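PDB 2PO1: exosome complex component Rrp42 from Pyrococcus abyssi, which probably serves as a non-catalytic component of the RNA-degrading exosome and helps to structure the active site of its partner subunit Rrp41. Local coordinates for residues K194-G205 and V219-E230; L146-D154 and V210-L218. All coordinates share one frame; numbering follows the deposited sequence.

The two contacts illustrate how a sheet and the turns packed on one of its faces, the side of T200 and A202, are tied into one unit. Their segments alternate along the chain: 146-154, 194-205, 210-218, then 219-230, with helix 214-219 running straight on toward strand 222-228. Interaction 1 pairs the two central strands of a four-stranded antiparallel sheet in the second 3' exoribonuclease family domain; interaction 2 lies with its centre about 11 Å from that of interaction 1 and joins the start of helix 152-166, from the first, to helix 214-219. They touch through a salt bridge, K223 with E217, and a probable hydrogen bond, T200 with D154. The halves of this RNase PH-type subunit are therefore coupled through both polar groups and backbone.

Interaction 1 of 2, residues K194-G205 and V219-E230; sequences KIPVPVTFAKIG and VMDGKITITTDE
V219 lays its CG2 obliquely across I204, 4.0 Å from I204 CG2, and M220 extends this apolar patch, its CB and SD meeting the methyl of A202. At D221 the pairing steps out of line: D221 N reaches K203 O at 2.6 Å, almost along the C=O axis, and G222 N adds a weak bond to the same oxygen, a classic beta bulge. With CG anti to the carbonyl carbon (chi1 -77°), the D221 carboxylate turns OD2 to G205 N, 2.8 Å away, and also to R15. An alanine in this position is likely to leave the G205 amide without its acceptor and R15 without its charged mate. Regular antiparallel pairing follows, with paired bonds between I224 and F201, I226 and V199, and T228 and V197. The K223 chain bends at chi3 (-97°), resting CE on T200 CG2 at 3.6 Å while NZ forms a salt bridge with E217. I224 O, besides accepting from F201 N, sits in the plane of the F201 ring at its edge, 3.8 Å from CD1; F201 and I226 face helix 247-275. T227 OG1 lies beside P198 CB at 3.4 Å, and a water accepts from T228 OG1 while donating to V197 O and I226 O. D229 runs alongside K194, its OD1 3.3 Å from K194 CD, but the charged ends do not pair: K194 NZ bonds S120 O, and D229 OD2 bonds T231. E230 OE1 accepts from I195 N at a separation too short to be taken literally. The chemistry implies a backbone-held pairing that tolerates a proline: P198 occupies a non-hydrogen-bonded pair, where this partner strand asks for no N-H.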
ATOM      1  N   LYS C 194      -4.000  20.684  30.596  1.00 30.13           N
ATOM      2  CA  LYS C 194      -3.765  21.981  29.994  1.00 30.37           C
ATOM      3  C   LYS C 194      -4.720  22.074  28.838  1.00 28.62           C
ATOM      4  O   LYS C 194      -5.266  21.053  28.396  1.00 27.97           O
ATOM      5  CB  LYS C 194      -2.297  22.092  29.574  1.00 30.39           C
ATOM      6  CG  LYS C 194      -1.473  22.793  30.648  1.00 35.83           C
ATOM      7  CD  LYS C 194      -0.020  22.443  30.526  1.00 39.62           C
ATOM      8  CE  LYS C 194       0.598  22.204  31.921  1.00 42.48           C
ATOM      9  NZ  LYS C 194       1.288  20.836  31.758  1.00 43.71           N
ATOM     10  N   ILE C 195      -4.973  23.293  28.365  1.00 28.06           N
ATOM     11  CA  ILE C 195      -5.850  23.456  27.213  1.00 26.41           C
ATOM     12  C   ILE C 195      -5.182  24.210  26.058  1.00 25.89           C
ATOM     13  O   ILE C 195      -5.543  25.335  25.785  1.00 26.42           O
ATOM     14  CB  ILE C 195      -7.245  24.066  27.580  1.00 27.04           C
ATOM     15  CG1 ILE C 195      -7.911  23.224  28.634  1.00 25.29           C
ATOM     16  CG2 ILE C 195      -8.189  24.113  26.340  1.00 24.20           C
ATOM     17  CD1 ILE C 195      -8.861  24.020  29.481  1.00 29.50           C
ATOM     18  N   PRO C 196      -4.240  23.558  25.356  1.00 24.62           N
ATOM     19  CA  PRO C 196      -3.578  24.185  24.233  1.00 24.23           C
ATOM     20  C   PRO C 196      -4.572  24.407  23.105  1.00 23.54           C
ATOM     21  O   PRO C 196      -5.432  23.548  22.848  1.00 24.03           O
ATOM     22  CB  PRO C 196      -2.537  23.132  23.821  1.00 23.29           C
ATOM     23  CG  PRO C 196      -3.139  21.844  24.235  1.00 23.21           C
ATOM     24  CD  PRO C 196      -3.775  22.168  25.535  1.00 24.00           C
ATOM     25  N   VAL C 197      -4.458  25.569  22.464  1.00 23.67           N
ATOM     26  CA  VAL C 197      -5.379  26.019  21.430  1.00 22.76           C
ATOM     27  C   VAL C 197      -4.474  26.536  20.335  1.00 21.58           C
ATOM     28  O   VAL C 197      -3.622  27.377  20.610  1.00 23.13           O
ATOM     29  CB  VAL C 197      -6.296  27.153  21.986  1.00 23.49           C
ATOM     30  CG1 VAL C 197      -7.026  27.853  20.871  1.00 24.27           C
ATOM     31  CG2 VAL C 197      -7.304  26.579  22.959  1.00 23.90           C
ATOM     32  N   PRO C 198      -4.584  25.986  19.102  1.00 20.19           N
ATOM     33  CA  PRO C 198      -3.736  26.627  18.088  1.00 19.87           C
ATOM     34  C   PRO C 198      -4.431  27.870  17.626  1.00 20.59           C
ATOM     35  O   PRO C 198      -5.677  27.886  17.477  1.00 20.51           O
ATOM     36  CB  PRO C 198      -3.672  25.618  16.933  1.00 16.72           C
ATOM     37  CG  PRO C 198      -4.488  24.450  17.341  1.00 18.67           C
ATOM     38  CD  PRO C 198      -5.368  24.872  18.528  1.00 19.09           C
ATOM     39  N   VAL C 199      -3.651  28.930  17.452  1.00 19.89           N
ATOM     40  CA  VAL C 199      -4.194  30.058  16.749  1.00 19.79           C
ATOM     41  C   VAL C 199      -3.383  30.262  15.489  1.00 19.05           C
ATOM     42  O   VAL C 199      -2.175  30.250  15.550  1.00 22.27           O
ATOM     43  CB  VAL C 199      -4.182  31.276  17.664  1.00 20.65           C
ATOM     44  CG1 VAL C 199      -4.534  32.480  16.887  1.00 21.23           C
ATOM     45  CG2 VAL C 199      -5.174  31.031  18.858  1.00 17.31           C
ATOM     46  N   THR C 200      -4.039  30.459  14.355  1.00 18.81           N
ATOM     47  CA  THR C 200      -3.366  30.425  13.070  1.00 18.14           C
ATOM     48  C   THR C 200      -3.602  31.708  12.318  1.00 19.10           C
ATOM     49  O   THR C 200      -4.680  32.230  12.333  1.00 18.72           O
ATOM     50  CB  THR C 200      -3.850  29.218  12.265  1.00 18.74           C
ATOM     51  OG1 THR C 200      -3.296  28.034  12.844  1.00 16.57           O
ATOM     52  CG2 THR C 200      -3.435  29.332  10.874  1.00 14.27           C
ATOM     53  N   PHE C 201      -2.538  32.258  11.746  1.00 20.24           N
ATOM     54  CA  PHE C 201      -2.597  33.505  10.969  1.00 21.09           C
ATOM     55  C   PHE C 201      -2.216  33.221   9.532  1.00 21.37           C
ATOM     56  O   PHE C 201      -1.306  32.426   9.285  1.00 23.52           O
ATOM     57  CB  PHE C 201      -1.613  34.556  11.537  1.00 20.73           C
ATOM     58  CG  PHE C 201      -1.824  34.838  12.999  1.00 22.49           C
ATOM     59  CD1 PHE C 201      -1.417  33.912  13.973  1.00 23.73           C
ATOM     60  CD2 PHE C 201      -2.459  36.003  13.401  1.00 24.24           C
ATOM     61  CE1 PHE C 201      -1.662  34.153  15.330  1.00 22.81           C
ATOM     62  CE2 PHE C 201      -2.694  36.247  14.765  1.00 25.69           C
ATOM     63  CZ  PHE C 201      -2.307  35.318  15.717  1.00 21.10           C
ATOM     64  N   ALA C 202      -2.883  33.889   8.590  1.00 22.70           N
ATOM     65  CA  ALA C 202      -2.455  33.904   7.187  1.00 22.61           C
ATOM     66  C   ALA C 202      -1.708  35.198   6.992  1.00 23.59           C
ATOM     67  O   ALA C 202      -2.160  36.229   7.427  1.00 23.23           O
ATOM     68  CB  ALA C 202      -3.655  33.863   6.283  1.00 23.55           C
ATOM     69  N   LYS C 203      -0.532  35.138   6.386  1.00 23.25           N
ATOM     70  CA  LYS C 203       0.095  36.349   5.940  1.00 23.75           C
ATOM     71  C   LYS C 203      -0.351  36.571   4.504  1.00 24.95           C
ATOM     72  O   LYS C 203      -0.142  35.707   3.622  1.00 24.93           O
ATOM     73  CB  LYS C 203       1.604  36.235   6.029  1.00 24.86           C
ATOM     74  CG  LYS C 203       2.354  37.388   5.415  1.00 25.77           C
ATOM     75  CD  LYS C 203       3.759  37.444   5.977  1.00 27.71           C
ATOM     76  CE  LYS C 203       4.511  38.623   5.382  1.00 24.43           C
ATOM     77  NZ  LYS C 203       5.859  38.671   6.015  1.00 27.51           N
ATOM     78  N   ILE C 204      -1.000  37.709   4.281  1.00 26.63           N
ATOM     79  CA  ILE C 204      -1.432  38.150   2.943  1.00 27.69           C
ATOM     80  C   ILE C 204      -0.806  39.508   2.674  1.00 29.34           C
ATOM     81  O   ILE C 204      -1.153  40.499   3.317  1.00 30.44           O
ATOM     82  CB  ILE C 204      -2.959  38.227   2.865  1.00 27.20           C
ATOM     83  CG1 ILE C 204      -3.563  36.906   3.364  1.00 25.91           C
ATOM     84  CG2 ILE C 204      -3.410  38.615   1.455  1.00 30.02           C
ATOM     85  CD1 ILE C 204      -5.109  36.865   3.420  1.00 26.03           C
ATOM     86  N   GLY C 205       0.145  39.542   1.746  1.00 29.66           N
ATOM     87  CA  GLY C 205       1.007  40.700   1.599  1.00 32.14           C
ATOM     88  C   GLY C 205       1.728  40.959   2.914  1.00 33.24           C
ATOM     89  O   GLY C 205       2.387  40.071   3.458  1.00 32.89           O
ATOM     90  N   VAL C 219      -5.378  32.882  -1.201  1.00 23.86           N
ATOM     91  CA  VAL C 219      -4.534  33.967  -1.629  1.00 24.34           C
ATOM     92  C   VAL C 219      -3.363  34.263  -0.687  1.00 25.11           C
ATOM     93  O   VAL C 219      -2.583  35.154  -0.952  1.00 25.64           O
ATOM     94  CB  VAL C 219      -5.380  35.252  -1.820  1.00 26.93           C
ATOM     95  CG1 VAL C 219      -6.704  34.910  -2.525  1.00 28.83           C
ATOM     96  CG2 VAL C 219      -5.622  35.945  -0.506  1.00 24.81           C
ATOM     97  N   MET C 220      -3.217  33.527   0.411  1.00 23.78           N
ATOM     98  CA  MET C 220      -2.214  33.896   1.370  1.00 24.03           C
ATOM     99  C   MET C 220      -0.819  33.623   0.845  1.00 24.17           C
ATOM    100  O   MET C 220      -0.604  32.780  -0.031  1.00 23.18           O
ATOM    101  CB  MET C 220      -2.427  33.134   2.689  1.00 23.43           C
ATOM    102  CG  MET C 220      -2.252  31.655   2.550  1.00 20.50           C
ATOM    103  SD  MET C 220      -2.541  30.857   4.087  1.00 22.17           S
ATOM    104  CE  MET C 220      -2.405  29.180   3.472  1.00 18.56           C
ATOM    105  N   ASP C 221       0.134  34.315   1.429  1.00 24.74           N
ATOM    106  CA  ASP C 221       1.507  34.080   1.114  1.00 26.84           C
ATOM    107  C   ASP C 221       1.994  32.928   1.926  1.00 25.71           C
ATOM    108  O   ASP C 221       2.690  32.062   1.427  1.00 27.06           O
ATOM    109  CB  ASP C 221       2.314  35.331   1.434  1.00 29.59           C
ATOM    110  CG  ASP C 221       2.125  36.371   0.395  1.00 33.19           C
ATOM    111  OD1 ASP C 221       2.413  36.071  -0.778  1.00 38.83           O
ATOM    112  OD2 ASP C 221       1.623  37.444   0.718  1.00 39.85           O
ATOM    113  N   GLY C 222       1.588  32.890   3.182  1.00 24.78           N
ATOM    114  CA  GLY C 222       2.105  31.889   4.108  1.00 22.92           C
ATOM    115  C   GLY C 222       1.240  31.907   5.342  1.00 22.29           C
ATOM    116  O   GLY C 222       0.270  32.654   5.415  1.00 21.35           O
ATOM    117  N   LYS C 223       1.588  31.074   6.321  1.00 21.16           N
ATOM    118  CA  LYS C 223       0.682  30.879   7.427  1.00 20.63           C
ATOM    119  C   LYS C 223       1.525  30.488   8.588  1.00 19.52           C
ATOM    120  O   LYS C 223       2.607  29.969   8.397  1.00 18.66           O
ATOM    121  CB  LYS C 223      -0.262  29.758   7.048  1.00 19.54           C
ATOM    122  CG  LYS C 223      -1.016  29.125   8.152  1.00 22.27           C
ATOM    123  CD  LYS C 223      -1.926  28.080   7.544  1.00 24.22           C
ATOM    124  CE  LYS C 223      -3.281  28.679   7.365  1.00 27.90           C
ATOM    125  NZ  LYS C 223      -4.342  27.739   6.971  1.00 27.60           N
ATOM    126  N   ILE C 224       1.074  30.812   9.788  1.00 19.27           N
ATOM    127  CA  ILE C 224       1.829  30.442  10.964  1.00 20.45           C
ATOM    128  C   ILE C 224       0.837  30.111  12.025  1.00 20.81           C
ATOM    129  O   ILE C 224      -0.185  30.785  12.168  1.00 20.53           O
ATOM    130  CB  ILE C 224       2.850  31.595  11.463  1.00 21.06           C
ATOM    131  CG1 ILE C 224       3.752  31.041  12.580  1.00 22.55           C
ATOM    132  CG2 ILE C 224       2.105  32.825  11.908  1.00 22.24           C
ATOM    133  CD1 ILE C 224       4.981  31.872  12.881  1.00 23.58           C
ATOM    134  N   THR C 225       1.110  29.012  12.722  1.00 20.59           N
ATOM    135  CA  THR C 225       0.238  28.567  13.791  1.00 20.93           C
ATOM    136  C   THR C 225       1.049  28.603  15.051  1.00 20.32           C
ATOM    137  O   THR C 225       2.192  28.142  15.055  1.00 19.56           O
ATOM    138  CB  THR C 225      -0.228  27.132  13.557  1.00 20.37           C
ATOM    139  OG1 THR C 225      -1.158  27.100  12.466  1.00 19.22           O
ATOM    140  CG2 THR C 225      -0.873  26.596  14.806  1.00 21.97           C
ATOM    141  N   ILE C 226       0.486  29.262  16.067  1.00 21.03           N
ATOM    142  CA  ILE C 226       1.020  29.305  17.426  1.00 22.25           C
ATOM    143  C   ILE C 226       0.035  28.628  18.360  1.00 20.54           C
ATOM    144  O   ILE C 226      -1.102  29.072  18.485  1.00 20.63           O
ATOM    145  CB  ILE C 226       1.139  30.791  17.969  1.00 23.95           C
ATOM    146  CG1 ILE C 226       1.705  31.745  16.900  1.00 25.38           C
ATOM    147  CG2 ILE C 226       1.922  30.813  19.241  1.00 25.92           C
ATOM    148  CD1 ILE C 226       3.127  31.345  16.442  1.00 27.53           C
ATOM    149  N   THR C 227       0.478  27.591  19.051  1.00 20.44           N
ATOM    150  CA  THR C 227      -0.351  26.895  19.985  1.00 21.26           C
ATOM    151  C   THR C 227       0.110  27.156  21.397  1.00 21.84           C
ATOM    152  O   THR C 227       1.280  26.953  21.718  1.00 22.86           O
ATOM    153  CB  THR C 227      -0.248  25.372  19.729  1.00 20.39           C
ATOM    154  OG1 THR C 227      -0.616  25.123  18.389  1.00 18.55           O
ATOM    155  CG2 THR C 227      -1.148  24.595  20.688  1.00 20.48           C
ATOM    156  N   THR C 228      -0.800  27.626  22.239  1.00 22.89           N
ATOM    157  CA  THR C 228      -0.443  28.070  23.552  1.00 24.52           C
ATOM    158  C   THR C 228      -1.443  27.508  24.544  1.00 25.62           C
ATOM    159  O   THR C 228      -2.589  27.244  24.173  1.00 24.07           O
ATOM    160  CB  THR C 228      -0.428  29.609  23.651  1.00 26.35           C
ATOM    161  OG1 THR C 228      -1.734  30.099  23.383  1.00 23.03           O
ATOM    162  CG2 THR C 228       0.527  30.181  22.636  1.00 26.69           C
ATOM    163  N   ASP C 229      -1.015  27.351  25.803  1.00 25.41           N
ATOM    164  CA  ASP C 229      -1.941  26.925  26.873  1.00 27.04           C
ATOM    165  C   ASP C 229      -2.232  28.040  27.867  1.00 28.66           C
ATOM    166  O   ASP C 229      -1.695  29.145  27.716  1.00 29.98           O
ATOM    167  CB  ASP C 229      -1.451  25.661  27.603  1.00 26.55           C
ATOM    168  CG  ASP C 229      -0.127  25.853  28.287  1.00 29.23           C
ATOM    169  OD1 ASP C 229       0.590  24.834  28.392  1.00 33.54           O
ATOM    170  OD2 ASP C 229       0.224  26.982  28.744  1.00 30.42           O
ATOM    171  N   GLU C 230      -3.048  27.725  28.881  1.00 30.00           N
ATOM    172  CA  GLU C 230      -3.497  28.666  29.932  1.00 32.73           C
ATOM    173  C   GLU C 230      -2.330  29.222  30.702  1.00 34.10           C
ATOM    174  O   GLU C 230      -2.509  30.128  31.499  1.00 36.79           O
ATOM    175  CB  GLU C 230      -4.222  27.932  31.068  1.00 34.29           C
ATOM    176  CG  GLU C 230      -5.344  27.050  30.752  1.00 34.81           C
ATOM    177  CD  GLU C 230      -4.878  25.652  30.390  1.00 32.54           C
ATOM    178  OE1 GLU C 230      -4.376  25.498  29.291  1.00 29.24           O
ATOM    179  OE2 GLU C 230      -5.039  24.725  31.185  1.00 34.40           O
TER
HETATM  180  O   HOH W   1      -2.476  29.843  20.711  1.00 22.55           O

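Interaction 2 of 2, residues L146-D154 and V210-L218; sequences LDHDGNLMD and VDPSLDEEL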
ATOM      1  N   LEU C 146     -14.990  17.546   8.340  1.00 15.50           N
ATOM      2  CA  LEU C 146     -16.263  17.370   7.630  1.00 17.00           C
ATOM      3  C   LEU C 146     -16.544  18.456   6.589  1.00 17.65           C
ATOM      4  O   LEU C 146     -17.311  18.219   5.696  1.00 18.75           O
ATOM      5  CB  LEU C 146     -17.453  17.341   8.580  1.00 17.15           C
ATOM      6  CG  LEU C 146     -17.435  16.306   9.688  1.00 16.43           C
ATOM      7  CD1 LEU C 146     -18.616  16.565  10.562  1.00 18.79           C
ATOM      8  CD2 LEU C 146     -17.421  14.865   9.084  1.00 15.19           C
ATOM      9  N   ASP C 147     -15.915  19.630   6.690  1.00 16.95           N
ATOM     10  CA  ASP C 147     -16.181  20.702   5.717  1.00 19.35           C
ATOM     11  C   ASP C 147     -15.013  21.616   5.862  1.00 18.33           C
ATOM     12  O   ASP C 147     -14.786  22.112   6.931  1.00 19.23           O
ATOM     13  CB  ASP C 147     -17.440  21.479   6.109  1.00 19.09           C
ATOM     14  CG  ASP C 147     -18.272  21.914   4.918  1.00 23.96           C
ATOM     15  OD1 ASP C 147     -19.374  22.437   5.177  1.00 26.65           O
ATOM     16  OD2 ASP C 147     -17.880  21.732   3.739  1.00 22.41           O
ATOM     17  N   HIS C 148     -14.270  21.812   4.789  1.00 19.10           N
ATOM     18  CA  HIS C 148     -13.053  22.588   4.819  1.00 17.31           C
ATOM     19  C   HIS C 148     -13.391  23.960   4.258  1.00 18.62           C
ATOM     20  O   HIS C 148     -13.622  24.137   3.040  1.00 18.81           O
ATOM     21  CB  HIS C 148     -12.001  21.870   3.973  1.00 17.45           C
ATOM     22  CG  HIS C 148     -10.776  22.686   3.739  1.00 17.86           C
ATOM     23  ND1 HIS C 148     -10.469  23.797   4.494  1.00 17.72           N
ATOM     24  CD2 HIS C 148      -9.776  22.548   2.834  1.00 21.60           C
ATOM     25  CE1 HIS C 148      -9.334  24.305   4.060  1.00 20.46           C
ATOM     26  NE2 HIS C 148      -8.892  23.565   3.056  1.00 18.61           N
ATOM     27  N   ASP C 149     -13.496  24.952   5.149  1.00 18.45           N
ATOM     28  CA  ASP C 149     -13.686  26.296   4.677  1.00 18.81           C
ATOM     29  C   ASP C 149     -12.617  27.154   5.292  1.00 18.89           C
ATOM     30  O   ASP C 149     -12.877  28.301   5.637  1.00 19.98           O
ATOM     31  CB  ASP C 149     -15.030  26.868   5.064  1.00 19.03           C
ATOM     32  CG  ASP C 149     -15.431  28.031   4.154  1.00 24.53           C
ATOM     33  OD1 ASP C 149     -16.186  28.932   4.583  1.00 24.92           O
ATOM     34  OD2 ASP C 149     -15.001  28.014   2.964  1.00 25.20           O
ATOM     35  N   GLY C 150     -11.477  26.554   5.525  1.00 17.94           N
ATOM     36  CA  GLY C 150     -10.307  27.298   5.941  1.00 17.00           C
ATOM     37  C   GLY C 150     -10.016  27.098   7.395  1.00 16.69           C
ATOM     38  O   GLY C 150     -10.914  26.846   8.214  1.00 16.74           O
ATOM     39  N   ASN C 151      -8.749  27.308   7.757  1.00 16.29           N
ATOM     40  CA  ASN C 151      -8.315  27.113   9.120  1.00 15.18           C
ATOM     41  C   ASN C 151      -8.616  25.758   9.755  1.00 15.25           C
ATOM     42  O   ASN C 151      -9.096  25.684  10.861  1.00 17.43           O
ATOM     43  CB  ASN C 151      -8.687  28.336  10.014  1.00 17.48           C
ATOM     44  CG  ASN C 151      -7.815  28.421  11.224  1.00 17.08           C
ATOM     45  OD1 ASN C 151      -6.789  27.742  11.283  1.00 17.14           O
ATOM     46  ND2 ASN C 151      -8.169  29.302  12.192  1.00 15.19           N
ATOM     47  N   LEU C 152      -8.275  24.644   9.060  1.00 16.01           N
ATOM     48  CA  LEU C 152      -8.392  23.364   9.648  1.00 14.93           C
ATOM     49  C   LEU C 152      -7.547  23.252  10.908  1.00 16.18           C
ATOM     50  O   LEU C 152      -7.943  22.635  11.865  1.00 17.17           O
ATOM     51  CB  LEU C 152      -7.947  22.290   8.621  1.00 15.31           C
ATOM     52  CG  LEU C 152      -8.760  22.227   7.334  1.00 14.29           C
ATOM     53  CD1 LEU C 152      -8.214  21.138   6.415  1.00 17.05           C
ATOM     54  CD2 LEU C 152     -10.236  22.007   7.717  1.00 16.20           C
ATOM     55  N   MET C 153      -6.338  23.811  10.912  1.00 16.56           N
ATOM     56  CA  MET C 153      -5.472  23.622  12.025  1.00 16.01           C
ATOM     57  C   MET C 153      -6.135  24.032  13.332  1.00 16.62           C
ATOM     58  O   MET C 153      -6.184  23.261  14.294  1.00 15.79           O
ATOM     59  CB  MET C 153      -4.195  24.414  11.793  1.00 17.56           C
ATOM     60  CG  MET C 153      -3.270  24.254  12.942  1.00 19.76           C
ATOM     61  SD  MET C 153      -2.358  22.765  12.763  1.00 22.16           S
ATOM     62  CE  MET C 153      -1.289  23.174  11.363  1.00 22.47           C
ATOM     63  N   ASP C 154      -6.717  25.212  13.379  1.00 16.67           N
ATOM     64  CA  ASP C 154      -7.284  25.652  14.649  1.00 19.26           C
ATOM     65  C   ASP C 154      -8.539  24.886  14.942  1.00 19.02           C
ATOM     66  O   ASP C 154      -8.801  24.500  16.061  1.00 18.53           O
ATOM     67  CB  ASP C 154      -7.605  27.129  14.645  1.00 19.10           C
ATOM     68  CG  ASP C 154      -6.386  27.992  14.463  1.00 22.47           C
ATOM     69  OD1 ASP C 154      -5.331  27.427  14.223  1.00 20.56           O
ATOM     70  OD2 ASP C 154      -6.472  29.258  14.568  1.00 17.63           O
ATOM     71  N   VAL C 210      -5.975  36.623  11.425  1.00 23.74           N
ATOM     72  CA  VAL C 210      -6.191  35.391  12.149  1.00 23.51           C
ATOM     73  C   VAL C 210      -7.411  34.663  11.578  1.00 22.68           C
ATOM     74  O   VAL C 210      -8.336  35.282  11.006  1.00 22.51           O
ATOM     75  CB  VAL C 210      -6.370  35.634  13.652  1.00 23.89           C
ATOM     76  CG1 VAL C 210      -7.686  36.234  13.890  1.00 26.71           C
ATOM     77  CG2 VAL C 210      -6.341  34.296  14.400  1.00 26.10           C
ATOM     78  N   ASP C 211      -7.383  33.341  11.721  1.00 21.01           N
ATOM     79  CA  ASP C 211      -8.468  32.471  11.280  1.00 19.87           C
ATOM     80  C   ASP C 211      -8.849  32.744   9.831  1.00 20.33           C
ATOM     81  O   ASP C 211      -9.961  33.193   9.574  1.00 21.01           O
ATOM     82  CB  ASP C 211      -9.677  32.632  12.177  1.00 20.08           C
ATOM     83  CG  ASP C 211     -10.814  31.714  11.805  1.00 20.52           C
ATOM     84  OD1 ASP C 211     -11.964  32.150  12.004  1.00 22.68           O
ATOM     85  OD2 ASP C 211     -10.570  30.575  11.337  1.00 18.59           O
ATOM     86  N   PRO C 212      -7.956  32.374   8.880  1.00 19.60           N
ATOM     87  CA  PRO C 212      -8.132  32.658   7.464  1.00 20.52           C
ATOM     88  C   PRO C 212      -9.215  31.724   6.968  1.00 20.97           C
ATOM     89  O   PRO C 212      -9.211  30.575   7.347  1.00 21.84           O
ATOM     90  CB  PRO C 212      -6.756  32.264   6.848  1.00 19.15           C
ATOM     91  CG  PRO C 212      -6.192  31.256   7.749  1.00 17.23           C
ATOM     92  CD  PRO C 212      -6.717  31.607   9.141  1.00 18.66           C
ATOM     93  N   SER C 213     -10.176  32.226   6.230  1.00 22.64           N
ATOM     94  CA  SER C 213     -11.168  31.376   5.562  1.00 21.80           C
ATOM     95  C   SER C 213     -10.457  30.774   4.357  1.00 21.03           C
ATOM     96  O   SER C 213      -9.331  31.155   4.039  1.00 20.24           O
ATOM     97  CB  SER C 213     -12.294  32.228   5.027  1.00 22.43           C
ATOM     98  OG  SER C 213     -11.768  33.168   4.085  1.00 23.05           O
ATOM     99  N   LEU C 214     -11.135  29.881   3.650  1.00 20.54           N
ATOM    100  CA  LEU C 214     -10.552  29.217   2.485  1.00 21.29           C
ATOM    101  C   LEU C 214     -10.176  30.261   1.457  1.00 22.53           C
ATOM    102  O   LEU C 214      -9.079  30.220   0.897  1.00 21.45           O
ATOM    103  CB  LEU C 214     -11.582  28.303   1.882  1.00 21.27           C
ATOM    104  CG  LEU C 214     -11.249  26.936   1.344  1.00 25.33           C
ATOM    105  CD1 LEU C 214     -12.366  26.639   0.345  1.00 25.91           C
ATOM    106  CD2 LEU C 214      -9.833  26.850   0.800  1.00 26.15           C
ATOM    107  N   ASP C 215     -11.066  31.231   1.239  1.00 24.44           N
ATOM    108  CA  ASP C 215     -10.807  32.269   0.248  1.00 25.81           C
ATOM    109  C   ASP C 215      -9.530  33.034   0.631  1.00 25.46           C
ATOM    110  O   ASP C 215      -8.757  33.377  -0.228  1.00 24.57           O
ATOM    111  CB  ASP C 215     -11.965  33.242   0.177  1.00 28.73           C
ATOM    112  CG  ASP C 215     -13.147  32.674  -0.586  1.00 34.64           C
ATOM    113  OD1 ASP C 215     -12.913  31.820  -1.489  1.00 39.08           O
ATOM    114  OD2 ASP C 215     -14.287  33.073  -0.269  1.00 41.30           O
ATOM    115  N   GLU C 216      -9.299  33.235   1.930  1.00 23.79           N
ATOM    116  CA  GLU C 216      -8.047  33.870   2.353  1.00 23.35           C
ATOM    117  C   GLU C 216      -6.868  32.905   2.207  1.00 22.23           C
ATOM    118  O   GLU C 216      -5.779  33.307   1.783  1.00 22.49           O
ATOM    119  CB  GLU C 216      -8.153  34.409   3.747  1.00 22.81           C
ATOM    120  CG  GLU C 216      -8.912  35.722   3.789  1.00 24.60           C
ATOM    121  CD  GLU C 216      -9.471  36.071   5.128  1.00 22.94           C
ATOM    122  OE1 GLU C 216      -9.886  37.227   5.270  1.00 24.11           O
ATOM    123  OE2 GLU C 216      -9.496  35.243   6.056  1.00 24.88           O
ATOM    124  N   GLU C 217      -7.073  31.639   2.543  1.00 21.04           N
ATOM    125  CA  GLU C 217      -5.998  30.654   2.348  1.00 19.58           C
ATOM    126  C   GLU C 217      -5.641  30.531   0.900  1.00 20.91           C
ATOM    127  O   GLU C 217      -4.481  30.336   0.554  1.00 21.68           O
ATOM    128  CB  GLU C 217      -6.375  29.315   2.887  1.00 18.51           C
ATOM    129  CG  GLU C 217      -6.466  29.279   4.393  1.00 18.98           C
ATOM    130  CD  GLU C 217      -7.013  27.968   4.892  1.00 21.13           C
ATOM    131  OE1 GLU C 217      -7.623  27.224   4.118  1.00 17.52           O
ATOM    132  OE2 GLU C 217      -6.827  27.680   6.078  1.00 23.75           O
ATOM    133  N   LEU C 218      -6.626  30.675   0.033  1.00 21.99           N
ATOM    134  CA  LEU C 218      -6.343  30.651  -1.406  1.00 23.77           C
ATOM    135  C   LEU C 218      -5.388  31.730  -1.862  1.00 23.32           C
ATOM    136  O   LEU C 218      -4.617  31.516  -2.779  1.00 23.95           O
ATOM    137  CB  LEU C 218      -7.617  30.612  -2.246  1.00 24.26           C
ATOM    138  CG  LEU C 218      -8.393  29.303  -2.087  1.00 28.48           C
ATOM    139  CD1 LEU C 218      -9.760  29.406  -2.749  1.00 33.26           C
ATOM    140  CD2 LEU C 218      -7.633  28.060  -2.637  1.00 31.65           C
TER
HETATM  141  O   HOH W   2      -6.551  25.819   2.298  1.00 33.72           O
HETATM  142  O   HOH W   3      -6.729  25.128   6.616  1.00 22.25           O
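N151 and E217 make the central polar link between the two segments: N151 N donates to E217 OE2 at 2.6 Å, approaching from above the carboxylate plane, and the same oxygen accepts a hydrogen bond from a water that is itself bound by L152 N. The N151 amide is gripped on three counts. ND2 gives one bond to D211 OD2 at 2.8 Å and another to D154 OD2 at 2.9 Å, both acceptors lying in the amide plane, while OD1 receives D154 N; together they fix the rotation of the group. R37 and R31 pair with D211, and probably ease the closeness of its charge to that of D154. A weak backbone bond runs from L214 N to D149 O.

Packing surrounds these bonds. H148, its CG anti to the backbone N (chi1 170°), places its ring between L152 CD1, 3.9 Å above the centre of one face, and L214 CG, offset over the opposite face; E217 OE1 comes to 3.4 Å from H148 CE1 at the ring edge. G150 CA lies 3.6 Å from L214 N, a closeness that a CB would block.

Both segments turn into helices here, N151 serving as N-cap of 152-166, and S213 with E216 forming a capping box on 214-219: two capped helix starts set against each other, joining the two 3' exoribonuclease family domains of an RNase PH-type subunit.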